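Local coordinates for catechol 1,2-dioxygenase (Burkholderia vietnamiensis, PDB 5TD3), which probably catalyses the intradiol ring cleavage of catechol by molecular oxygen to cis,cis-muconate, at residues A82-A87 and V209-P214; Y175-P180 and R185-R190; H237-V240 and R246-T249. All coordinates share one frame; numbering follows the deposited sequence.

Contact 1. Residues A82-A87 and V209-P214. With PTY (phosphatidylethanolamine), chain G.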
loop_
_atom_site.group_PDB
_atom_site.type_symbol
_atom_site.label_atom_id
_atom_site.label_comp_id
_atom_site.label_asym_id
_atom_site.label_seq_id
_atom_site.Cartn_x
_atom_site.Cartn_y
_atom_site.Cartn_z
ATOM N N ALA A 82 -5.785 -4.322 -2.182
ATOM C CA ALA A 82 -4.616 -3.992 -2.997
ATOM C C ALA A 82 -4.642 -4.715 -4.344
ATOM O O ALA A 82 -4.206 -4.150 -5.354
ATOM C CB ALA A 82 -3.322 -4.324 -2.250
ATOM N N ALA A 83 -5.143 -5.963 -4.381
ATOM C CA ALA A 83 -5.194 -6.692 -5.655
ATOM C C ALA A 83 -6.309 -6.176 -6.558
ATOM O O ALA A 83 -6.204 -6.259 -7.785
ATOM C CB ALA A 83 -5.377 -8.188 -5.422
ATOM N N LEU A 84 -7.365 -5.623 -5.974
ATOM C CA LEU A 84 -8.399 -4.974 -6.767
ATOM C C LEU A 84 -7.876 -3.693 -7.404
ATOM O O LEU A 84 -8.204 -3.392 -8.555
ATOM C CB LEU A 84 -9.613 -4.676 -5.890
ATOM C CG LEU A 84 -10.859 -4.210 -6.638
ATOM C CD1 LEU A 84 -11.376 -5.303 -7.557
ATOM C CD2 LEU A 84 -11.924 -3.795 -5.627
ATOM N N LEU A 85 -7.064 -2.921 -6.669
ATOM C CA LEU A 85 -6.456 -1.731 -7.264
ATOM C C LEU A 85 -5.421 -2.119 -8.318
ATOM O O LEU A 85 -5.277 -1.428 -9.334
ATOM C CB LEU A 85 -5.820 -0.846 -6.176
ATOM C CG LEU A 85 -5.238 0.477 -6.694
ATOM C CD1 LEU A 85 -6.344 1.374 -7.249
ATOM C CD2 LEU A 85 -4.473 1.208 -5.588
ATOM N N ALA A 86 -4.683 -3.217 -8.098
ATOM C CA ALA A 86 -3.763 -3.688 -9.138
ATOM C C ALA A 86 -4.507 -3.914 -10.446
ATOM O O ALA A 86 -4.015 -3.569 -11.533
ATOM C CB ALA A 86 -3.074 -4.973 -8.695
ATOM N N ALA A 87 -5.718 -4.464 -10.360
ATOM C CA ALA A 87 -6.516 -4.625 -11.568
ATOM C C ALA A 87 -6.997 -3.278 -12.104
ATOM O O ALA A 87 -6.894 -3.004 -13.307
ATOM C CB ALA A 87 -7.691 -5.561 -11.280
ATOM N N VAL A 209 -23.894 -11.103 -14.437
ATOM C CA VAL A 209 -24.015 -9.664 -14.608
ATOM C C VAL A 209 -22.679 -9.051 -14.210
ATOM O O VAL A 209 -21.934 -9.636 -13.420
ATOM C CB VAL A 209 -25.184 -9.137 -13.746
ATOM C CG1 VAL A 209 -25.218 -7.618 -13.680
ATOM C CG2 VAL A 209 -26.489 -9.677 -14.296
ATOM N N GLY A 210 -22.372 -7.885 -14.777
ATOM C CA GLY A 210 -21.087 -7.259 -14.525
ATOM C C GLY A 210 -20.863 -6.910 -13.066
ATOM O O GLY A 210 -21.797 -6.651 -12.304
ATOM N N TYR A 211 -19.588 -6.865 -12.702
ATOM C CA TYR A 211 -19.095 -6.607 -11.359
ATOM C C TYR A 211 -18.805 -5.117 -11.170
ATOM O O TYR A 211 -18.430 -4.417 -12.112
ATOM C CB TYR A 211 -17.830 -7.456 -11.144
ATOM C CG TYR A 211 -16.964 -7.097 -9.961
ATOM C CD1 TYR A 211 -16.059 -6.034 -10.026
ATOM C CD2 TYR A 211 -17.008 -7.843 -8.797
ATOM C CE1 TYR A 211 -15.261 -5.694 -8.942
ATOM C CE2 TYR A 211 -16.207 -7.517 -7.706
ATOM C CZ TYR A 211 -15.337 -6.441 -7.784
ATOM O OH TYR A 211 -14.547 -6.120 -6.697
ATOM N N GLY A 212 -18.974 -4.637 -9.942
ATOM C CA GLY A 212 -18.539 -3.299 -9.578
ATOM C C GLY A 212 -17.733 -3.320 -8.294
ATOM O O GLY A 212 -17.963 -4.143 -7.412
ATOM N N CYS A 213 -16.773 -2.394 -8.194
ATOM C CA CYS A 213 -15.953 -2.318 -6.985
ATOM C C CYS A 213 -16.831 -2.002 -5.776
ATOM O O CYS A 213 -17.868 -1.352 -5.914
ATOM C CB CYS A 213 -14.883 -1.236 -7.100
ATOM S SG CYS A 213 -13.556 -1.639 -8.232
ATOM N N PRO A 214 -16.444 -2.459 -4.587
ATOM C CA PRO A 214 -17.159 -2.060 -3.362
ATOM C C PRO A 214 -17.245 -0.549 -3.275
ATOM O O PRO A 214 -16.213 0.137 -3.235
ATOM C CB PRO A 214 -16.283 -2.634 -2.240
ATOM C CG PRO A 214 -15.602 -3.778 -2.851
ATOM C CD PRO A 214 -15.328 -3.373 -4.289
HETATM C C1 PTY G . -5.857 14.117 -1.749
HETATM C C2 PTY G . -5.038 12.452 4.289
HETATM C C3 PTY G . -6.508 12.855 3.966
HETATM O O4 PTY G . -5.060 14.037 -2.955
HETATM C C5 PTY G . -7.672 12.790 -0.605
HETATM C C6 PTY G . -6.656 12.839 -1.714
HETATM O O7 PTY G . -5.689 11.749 -1.610
HETATM C C8 PTY G . -6.080 10.516 -1.962
HETATM O O10 PTY G . -7.229 10.179 -2.071
HETATM C C11 PTY G . -4.900 9.641 -2.238
HETATM C C12 PTY G . -4.944 9.077 -3.645
HETATM C C13 PTY G . -3.572 8.740 -4.176
HETATM C C14 PTY G . -2.754 7.905 -3.230
HETATM C C15 PTY G . -2.257 6.639 -3.873
HETATM C C16 PTY G . -1.467 6.872 -5.137
HETATM C C17 PTY G . -1.365 5.616 -5.961
HETATM C C18 PTY G . -0.433 5.706 -7.136
HETATM C C19 PTY G . -0.550 4.499 -8.045
HETATM C C20 PTY G . 0.497 4.441 -9.132
HETATM C C21 PTY G . 1.556 3.372 -8.940
HETATM C C22 PTY G . 2.098 3.249 -7.533
HETATM C C23 PTY G . 1.559 2.037 -6.794
HETATM C C24 PTY G . 0.664 1.165 -7.657
HETATM C C25 PTY G . 0.278 -0.151 -7.023
HETATM C C26 PTY G . -1.026 -0.698 -7.553
HETATM C C27 PTY G . -1.266 -2.134 -7.154
HETATM C C28 PTY G . -1.147 -2.371 -5.673
HETATM C C29 PTY G . -2.162 -1.592 -4.889
HETATM C C30 PTY G . -3.803 14.483 -2.903
HETATM C C31 PTY G . -3.064 14.181 -4.175
HETATM O O30 PTY G . -3.338 15.055 -1.955
HETATM C C32 PTY G . -1.687 13.555 -3.963
HETATM C C33 PTY G . -1.746 12.120 -3.481
HETATM C C34 PTY G . -0.695 11.196 -4.081
HETATM C C35 PTY G . 0.663 11.215 -3.398
HETATM C C36 PTY G . 1.416 9.886 -3.469
HETATM C C37 PTY G . 2.733 9.881 -2.705
HETATM C C38 PTY G . 3.365 8.510 -2.475
HETATM C C39 PTY G . 2.800 7.712 -1.304
HETATM C C40 PTY G . 3.161 6.232 -1.319
HETATM C C41 PTY G . 4.540 5.857 -0.780
HETATM C C42 PTY G . 4.662 5.801 0.741
HETATM C C43 PTY G . 5.179 4.473 1.302
HETATM C C44 PTY G . 6.493 4.030 0.693
HETATM P P1 PTY G . -7.492 14.057 1.734
HETATM O O11 PTY G . -6.457 13.892 2.953
HETATM O O12 PTY G . -8.893 13.628 2.207
HETATM O O13 PTY G . -7.562 15.428 1.170
HETATM O O14 PTY G . -7.020 13.011 0.658
HETATM N N1 PTY G . -4.319 13.616 4.853
#
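The helical segment 82-87 and the irregular segment 209-214 approach most closely at Leu84 and Cys213, whose CA atoms are 8.0 Å apart, and no hydrogen bond joins them. Leu84 alone supplies the helix side of the interface. With its CG anti to the backbone N (chi1 -170°), both of its methyls reach the phenol oxygen of Tyr211, CD1 at 3.4 Å and CD2 at 3.7 Å from OH. The two side chains arrive from opposite directions, and CD1 approaches the ring obliquely. CD2 also packs against Cys213 SG at 3.8 Å and against Pro214 CD at 3.7 Å, the leucine and proline meeting tip to tip. Thr219 of helix 218-226 also touches Leu84 and Cys213. Away from the loop, the helix borders phosphatidylethanolamine: lipid atom C29 lies 3.7 Å from Leu85 CD2, and C27 lies 3.5 Å from Ala86 CA. Val70 and Trp67 of the second subunit pack on this helix as well. The side chain of Tyr211 comes within about 5 Å of the zinc, so the loop borders the metal site. Such a lipid-holding helical region at the subunit interface, joined to a catalytic beta domain, is characteristic of catechol 1,2-dioxygenases.

Contact 2. Residues Y175-P180 and R185-R190. With ZN (zinc ion), chain C.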
loop_
_atom_site.group_PDB
_atom_site.type_symbol
_atom_site.label_atom_id
_atom_site.label_comp_id
_atom_site.label_asym_id
_atom_site.label_seq_id
_atom_site.Cartn_x
_atom_site.Cartn_y
_atom_site.Cartn_z
ATOM N N TYR A 175 -19.886 -12.677 -6.345
ATOM C CA TYR A 175 -19.345 -14.026 -6.426
ATOM C C TYR A 175 -19.512 -14.740 -5.103
ATOM O O TYR A 175 -19.360 -14.141 -4.033
ATOM C CB TYR A 175 -17.859 -14.013 -6.749
ATOM C CG TYR A 175 -17.489 -13.563 -8.133
ATOM C CD1 TYR A 175 -17.630 -12.235 -8.531
ATOM C CD2 TYR A 175 -16.928 -14.459 -9.032
ATOM C CE1 TYR A 175 -17.259 -11.831 -9.798
ATOM C CE2 TYR A 175 -16.545 -14.056 -10.291
ATOM C CZ TYR A 175 -16.715 -12.753 -10.673
ATOM O OH TYR A 175 -16.321 -12.400 -11.939
ATOM N N SER A 176 -19.739 -16.051 -5.178
ATOM C CA SER A 176 -19.719 -16.829 -3.948
ATOM C C SER A 176 -18.355 -16.696 -3.265
ATOM O O SER A 176 -17.323 -16.511 -3.917
ATOM C CB SER A 176 -20.061 -18.299 -4.226
ATOM O OG SER A 176 -19.121 -18.899 -5.110
ATOM N N HIS A 177 -18.383 -16.739 -1.929
ATOM C CA HIS A 177 -17.235 -16.549 -1.032
ATOM C C HIS A 177 -16.808 -15.087 -0.928
ATOM O O HIS A 177 -15.964 -14.745 -0.088
ATOM C CB HIS A 177 -16.034 -17.404 -1.450
ATOM C CG HIS A 177 -16.364 -18.858 -1.575
ATOM N ND1 HIS A 177 -16.171 -19.757 -0.545
ATOM C CD2 HIS A 177 -16.918 -19.562 -2.591
ATOM C CE1 HIS A 177 -16.572 -20.955 -0.932
ATOM N NE2 HIS A 177 -17.031 -20.863 -2.169
ATOM N N PHE A 178 -17.386 -14.227 -1.758
ATOM C CA PHE A 178 -17.137 -12.785 -1.728
ATOM C C PHE A 178 -18.446 -12.007 -1.763
ATOM O O PHE A 178 -18.486 -10.852 -2.208
ATOM C CB PHE A 178 -16.235 -12.359 -2.892
ATOM C CG PHE A 178 -14.901 -13.051 -2.914
ATOM C CD1 PHE A 178 -13.838 -12.549 -2.178
ATOM C CD2 PHE A 178 -14.699 -14.194 -3.680
ATOM C CE1 PHE A 178 -12.609 -13.148 -2.201
ATOM C CE2 PHE A 178 -13.460 -14.820 -3.705
ATOM C CZ PHE A 178 -12.409 -14.303 -2.964
ATOM N N ASP A 179 -19.534 -12.618 -1.305
ATOM C CA ASP A 179 -20.834 -11.984 -1.443
ATOM C C ASP A 179 -21.159 -11.316 -0.119
ATOM O O ASP A 179 -21.363 -12.017 0.887
ATOM C CB ASP A 179 -21.915 -13.007 -1.828
ATOM C CG ASP A 179 -23.281 -12.379 -2.056
ATOM O OD1 ASP A 179 -23.611 -11.379 -1.382
ATOM O OD2 ASP A 179 -24.059 -12.907 -2.887
ATOM N N PRO A 180 -21.197 -9.981 -0.054
ATOM C CA PRO A 180 -21.367 -9.323 1.242
ATOM C C PRO A 180 -22.749 -9.519 1.837
ATOM O O PRO A 180 -22.916 -9.272 3.035
ATOM C CB PRO A 180 -21.089 -7.844 0.927
ATOM C CG PRO A 180 -21.479 -7.690 -0.496
ATOM C CD PRO A 180 -21.139 -9.021 -1.166
ATOM N N ARG A 185 -24.166 -20.046 -1.312
ATOM C CA ARG A 185 -23.500 -21.157 -0.659
ATOM C C ARG A 185 -22.127 -21.390 -1.278
ATOM O O ARG A 185 -21.802 -20.874 -2.348
ATOM C CB ARG A 185 -24.346 -22.426 -0.743
ATOM C CG ARG A 185 -24.323 -23.096 -2.092
ATOM C CD ARG A 185 -25.339 -24.226 -2.118
ATOM N NE ARG A 185 -26.711 -23.720 -2.087
ATOM C CZ ARG A 185 -27.786 -24.499 -2.082
ATOM N NH1 ARG A 185 -27.642 -25.818 -2.102
ATOM N NH2 ARG A 185 -29.000 -23.967 -2.059
ATOM N N ASP A 186 -21.326 -22.203 -0.589
ATOM C CA ASP A 186 -19.996 -22.558 -1.069
ATOM C C ASP A 186 -20.049 -23.035 -2.517
ATOM O O ASP A 186 -20.897 -23.856 -2.884
ATOM C CB ASP A 186 -19.392 -23.652 -0.182
ATOM C CG ASP A 186 -18.948 -23.133 1.191
ATOM O OD1 ASP A 186 -18.887 -21.910 1.396
ATOM O OD2 ASP A 186 -18.631 -23.967 2.059
ATOM N N PHE A 187 -19.162 -22.468 -3.334
ATOM C CA PHE A 187 -18.929 -22.828 -4.734
ATOM C C PHE A 187 -20.137 -22.584 -5.635
ATOM O O PHE A 187 -20.214 -23.149 -6.731
ATOM C CB PHE A 187 -18.434 -24.273 -4.846
ATOM C CG PHE A 187 -17.161 -24.507 -4.088
ATOM C CD1 PHE A 187 -15.996 -23.840 -4.449
ATOM C CD2 PHE A 187 -17.131 -25.356 -2.990
ATOM C CE1 PHE A 187 -14.819 -24.036 -3.741
ATOM C CE2 PHE A 187 -15.959 -25.554 -2.277
ATOM C CZ PHE A 187 -14.805 -24.892 -2.650
ATOM N N ASN A 188 -21.082 -21.732 -5.229
ATOM C CA ASN A 188 -22.104 -21.319 -6.183
ATOM C C ASN A 188 -21.438 -20.674 -7.389
ATOM O O ASN A 188 -20.576 -19.807 -7.242
ATOM C CB ASN A 188 -23.091 -20.340 -5.560
ATOM C CG ASN A 188 -24.272 -20.075 -6.464
ATOM O OD1 ASN A 188 -24.841 -21.002 -7.025
ATOM N ND2 ASN A 188 -24.640 -18.818 -6.618
ATOM N N LEU A 189 -21.834 -21.121 -8.583
ATOM C CA LEU A 189 -21.316 -20.606 -9.853
ATOM C C LEU A 189 -19.811 -20.839 -9.986
ATOM O O LEU A 189 -19.098 -20.069 -10.639
ATOM C CB LEU A 189 -21.669 -19.121 -10.036
ATOM C CG LEU A 189 -23.154 -18.852 -9.771
ATOM C CD1 LEU A 189 -23.409 -17.356 -9.835
ATOM C CD2 LEU A 189 -24.055 -19.605 -10.751
ATOM N N ARG A 190 -19.313 -21.924 -9.388
ATOM C CA ARG A 190 -17.909 -22.304 -9.499
ATOM C C ARG A 190 -17.836 -23.804 -9.738
ATOM O O ARG A 190 -18.451 -24.578 -9.006
ATOM C CB ARG A 190 -17.129 -21.949 -8.222
ATOM C CG ARG A 190 -17.155 -20.464 -7.855
ATOM C CD ARG A 190 -16.435 -20.207 -6.549
ATOM N NE ARG A 190 -16.449 -18.781 -6.196
ATOM C CZ ARG A 190 -15.551 -17.890 -6.616
ATOM N NH1 ARG A 190 -14.545 -18.248 -7.407
ATOM N NH2 ARG A 190 -15.666 -16.614 -6.245
HETATM ZN ZN ZN C . -14.763 -11.659 -12.612
HETATM O O HOH W 1 -19.344 -17.236 -7.814
#
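Arg190 grips Ser176 side-on, with two nitrogens directed at two different atoms. NE donates to Ser176 OG at 2.9 Å, close to the guanidinium plane, while NH2 donates to Ser176 O at 2.9 Å, somewhat tilted from that plane but lying in the carbonyl plane; a weak bond also runs from NE to the same carbonyl. The extended run from CG to NE carries the guanidinium across the serine. Ser176 OG passes the interaction on, donating to a lone pair of Asn188 O at 2.7 Å. Its chi1 of 61° sets OG between the backbone N and the carbonyl carbon, where it can meet both partners. A water bridges Ser176 N and Asn188 O alongside.

Beside this knot, His177 NE2 accepts the backbone N-H of Phe187 (2.9 Å, N-H...N angle 158°), the donor tilted from the imidazole plane, so NE2 itself presumably carries no proton. The imidazole turns its edge toward one face of the Phe187 ring, planes 54° apart. NH2 of Arg190 also reaches the edge of the Phe178 ring and lies 3.4 Å from Tyr175 CB.

Type II turns hold these groups in place: one from Tyr175 to Phe178 and two overlapping ones, Arg185 to Asn188 and Phe187 to Arg190. Farther out, Leu120 O accepts from Arg190 NH1, Asn188 OD1 accepts from the backbone N of Leu136 and Asp137 while its ND2 bonds Gln184, and Val122 packs on the rings. The grip holds the carbonyl of the residue next to Tyr175, consistent with a second-shell role in placing it. Tyr175 OH binds zinc at 1.9 Å with His235 and His237, a tyrosine-histidine metal site characteristic of intradiol dioxygenases, which normally hold iron(III).

Contact 3. Residues H237-V240 and R246-T249. With ZN (zinc ion), chain C.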
loop_
_atom_site.group_PDB
_atom_site.type_symbol
_atom_site.label_atom_id
_atom_site.label_comp_id
_atom_site.label_asym_id
_atom_site.label_seq_id
_atom_site.Cartn_x
_atom_site.Cartn_y
_atom_site.Cartn_z
ATOM N N HIS A 237 -14.858 -16.383 -15.976
ATOM C CA HIS A 237 -13.445 -16.726 -15.831
ATOM C C HIS A 237 -13.204 -18.201 -16.117
ATOM O O HIS A 237 -14.043 -19.055 -15.806
ATOM C CB HIS A 237 -12.924 -16.470 -14.412
ATOM C CG HIS A 237 -13.008 -15.046 -13.961
ATOM N ND1 HIS A 237 -11.961 -14.162 -14.101
ATOM C CD2 HIS A 237 -13.988 -14.370 -13.312
ATOM C CE1 HIS A 237 -12.309 -12.986 -13.600
ATOM N NE2 HIS A 237 -13.532 -13.089 -13.107
ATOM N N PHE A 238 -11.996 -18.496 -16.617
ATOM C CA PHE A 238 -11.526 -19.863 -16.800
ATOM C C PHE A 238 -10.053 -20.032 -16.433
ATOM O O PHE A 238 -9.209 -19.185 -16.742
ATOM C CB PHE A 238 -11.704 -20.343 -18.251
ATOM C CG PHE A 238 -13.123 -20.372 -18.712
ATOM C CD1 PHE A 238 -13.935 -21.454 -18.435
ATOM C CD2 PHE A 238 -13.647 -19.316 -19.440
ATOM C CE1 PHE A 238 -15.244 -21.485 -18.871
ATOM C CE2 PHE A 238 -14.962 -19.349 -19.885
ATOM C CZ PHE A 238 -15.757 -20.437 -19.598
ATOM N N PHE A 239 -9.757 -21.156 -15.790
ATOM C CA PHE A 239 -8.447 -21.786 -15.789
ATOM C C PHE A 239 -8.567 -23.040 -16.634
ATOM O O PHE A 239 -9.574 -23.747 -16.540
ATOM C CB PHE A 239 -8.006 -22.242 -14.388
ATOM C CG PHE A 239 -7.445 -21.169 -13.499
ATOM C CD1 PHE A 239 -6.710 -20.121 -14.001
ATOM C CD2 PHE A 239 -7.625 -21.268 -12.121
ATOM C CE1 PHE A 239 -6.187 -19.152 -13.137
ATOM C CE2 PHE A 239 -7.117 -20.311 -11.263
ATOM C CZ PHE A 239 -6.398 -19.250 -11.782
ATOM N N VAL A 240 -7.535 -23.361 -17.415
ATOM C CA VAL A 240 -7.439 -24.683 -18.021
ATOM C C VAL A 240 -6.059 -25.260 -17.728
ATOM O O VAL A 240 -5.040 -24.664 -18.094
ATOM C CB VAL A 240 -7.697 -24.664 -19.536
ATOM C CG1 VAL A 240 -7.719 -26.100 -20.055
ATOM C CG2 VAL A 240 -9.010 -23.960 -19.845
ATOM N N ARG A 246 0.791 -25.589 -20.847
ATOM C CA ARG A 246 0.869 -24.523 -19.864
ATOM C C ARG A 246 -0.524 -24.185 -19.345
ATOM O O ARG A 246 -1.531 -24.372 -20.034
ATOM C CB ARG A 246 1.543 -23.295 -20.466
ATOM C CG ARG A 246 2.940 -23.597 -21.023
ATOM C CD ARG A 246 3.633 -22.309 -21.456
ATOM N NE ARG A 246 2.833 -21.546 -22.412
ATOM C CZ ARG A 246 3.068 -20.276 -22.726
ATOM N NH1 ARG A 246 4.087 -19.616 -22.162
ATOM N NH2 ARG A 246 2.277 -19.658 -23.592
ATOM N N LYS A 247 -0.582 -23.704 -18.111
ATOM C CA LYS A 247 -1.870 -23.389 -17.504
ATOM C C LYS A 247 -2.418 -22.108 -18.116
ATOM O O LYS A 247 -1.789 -21.049 -18.016
ATOM C CB LYS A 247 -1.717 -23.234 -15.992
ATOM C CG LYS A 247 -3.012 -22.863 -15.252
ATOM C CD LYS A 247 -2.785 -22.776 -13.747
ATOM C CE LYS A 247 -4.091 -22.551 -12.976
ATOM N NZ LYS A 247 -3.910 -22.807 -11.500
ATOM N N LEU A 248 -3.604 -22.193 -18.719
ATOM C CA LEU A 248 -4.233 -21.042 -19.353
ATOM C C LEU A 248 -5.105 -20.320 -18.334
ATOM O O LEU A 248 -5.939 -20.946 -17.675
ATOM C CB LEU A 248 -5.084 -21.477 -20.549
ATOM C CG LEU A 248 -5.964 -20.426 -21.242
ATOM C CD1 LEU A 248 -5.135 -19.276 -21.845
ATOM C CD2 LEU A 248 -6.806 -21.121 -22.323
ATOM N N THR A 249 -4.896 -19.011 -18.199
ATOM C CA THR A 249 -5.788 -18.122 -17.460
ATOM C C THR A 249 -6.480 -17.229 -18.486
ATOM O O THR A 249 -5.809 -16.514 -19.234
ATOM C CB THR A 249 -5.014 -17.253 -16.463
ATOM O OG1 THR A 249 -4.315 -18.078 -15.521
ATOM C CG2 THR A 249 -5.966 -16.279 -15.717
HETATM ZN ZN ZN C . -14.763 -11.659 -12.612
#
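Lys247 lays the end of its chain over one face of the Phe239 ring, so that methylene and ammonium both use the same aromatic surface. CE stands 3.7 Å from the ring centroid, a CH-pi contact, and NZ is 4.1 Å from that centroid, which qualifies as cation-pi; both are within 14° of the ring normal. The lysine is drawn out in full extension, CG anti to the backbone N (chi1 178°), and this length carries its end over to the ring on the neighbouring strand. At the ring edge, Thr249 OG1 lies near the plane, 3.2 Å from Phe239 CE1, the two side chains running side by side in the same direction.

Beneath these side chains is the antiparallel hairpin of strands 235-241 and 248-253, part of the beta-sandwich core of the dioxygenase domain. Phe239 and Thr249 form a non-hydrogen-bonded pair with side chains on one face of the sheet. The next pair, Val240 with Leu248, is hydrogen-bonded in both directions: Val240 N to Leu248 O and Leu248 N to Val240 O, each 2.9 Å. Its side chains take the opposite face and pack CB to CB at 4.2 Å, with Phe299 of strand 292-300 against both. Leu248 O also receives a CA-H...O contact from Phe239 CA at 3.2 Å.

Two residues before Phe239 on the same strand, His237 binds zinc through NE2 at 2.0 Å. Trp167, on the adjoining strand 163-167, stacks on the His237 ring and also meets the Phe239 ring, while Tyr121 makes an edge-to-face pair with Phe239.

From the N terminus, helix 82-88 opens the longest loop, which contact 1 closes when the chain reaches 209-214 after most of the strands of both sheets have been laid down. Contact 2 falls wholly within that loop: residues 175-180 and 185-190 close a short excursion between strands 163-167 and 190-194. Contact 3 follows in series, a hairpin of neighbouring strands. Contact 1 ties the helical, lipid-binding region to the catalytic domain; contacts 2 and 3 lie inside that domain and converge on the zinc, Tyr175 OH and His237 NE2 being 3.1 Å apart. Tyr211 CD2 packs 4.1 Å from Tyr175 CE1, connecting contacts 1 and 2.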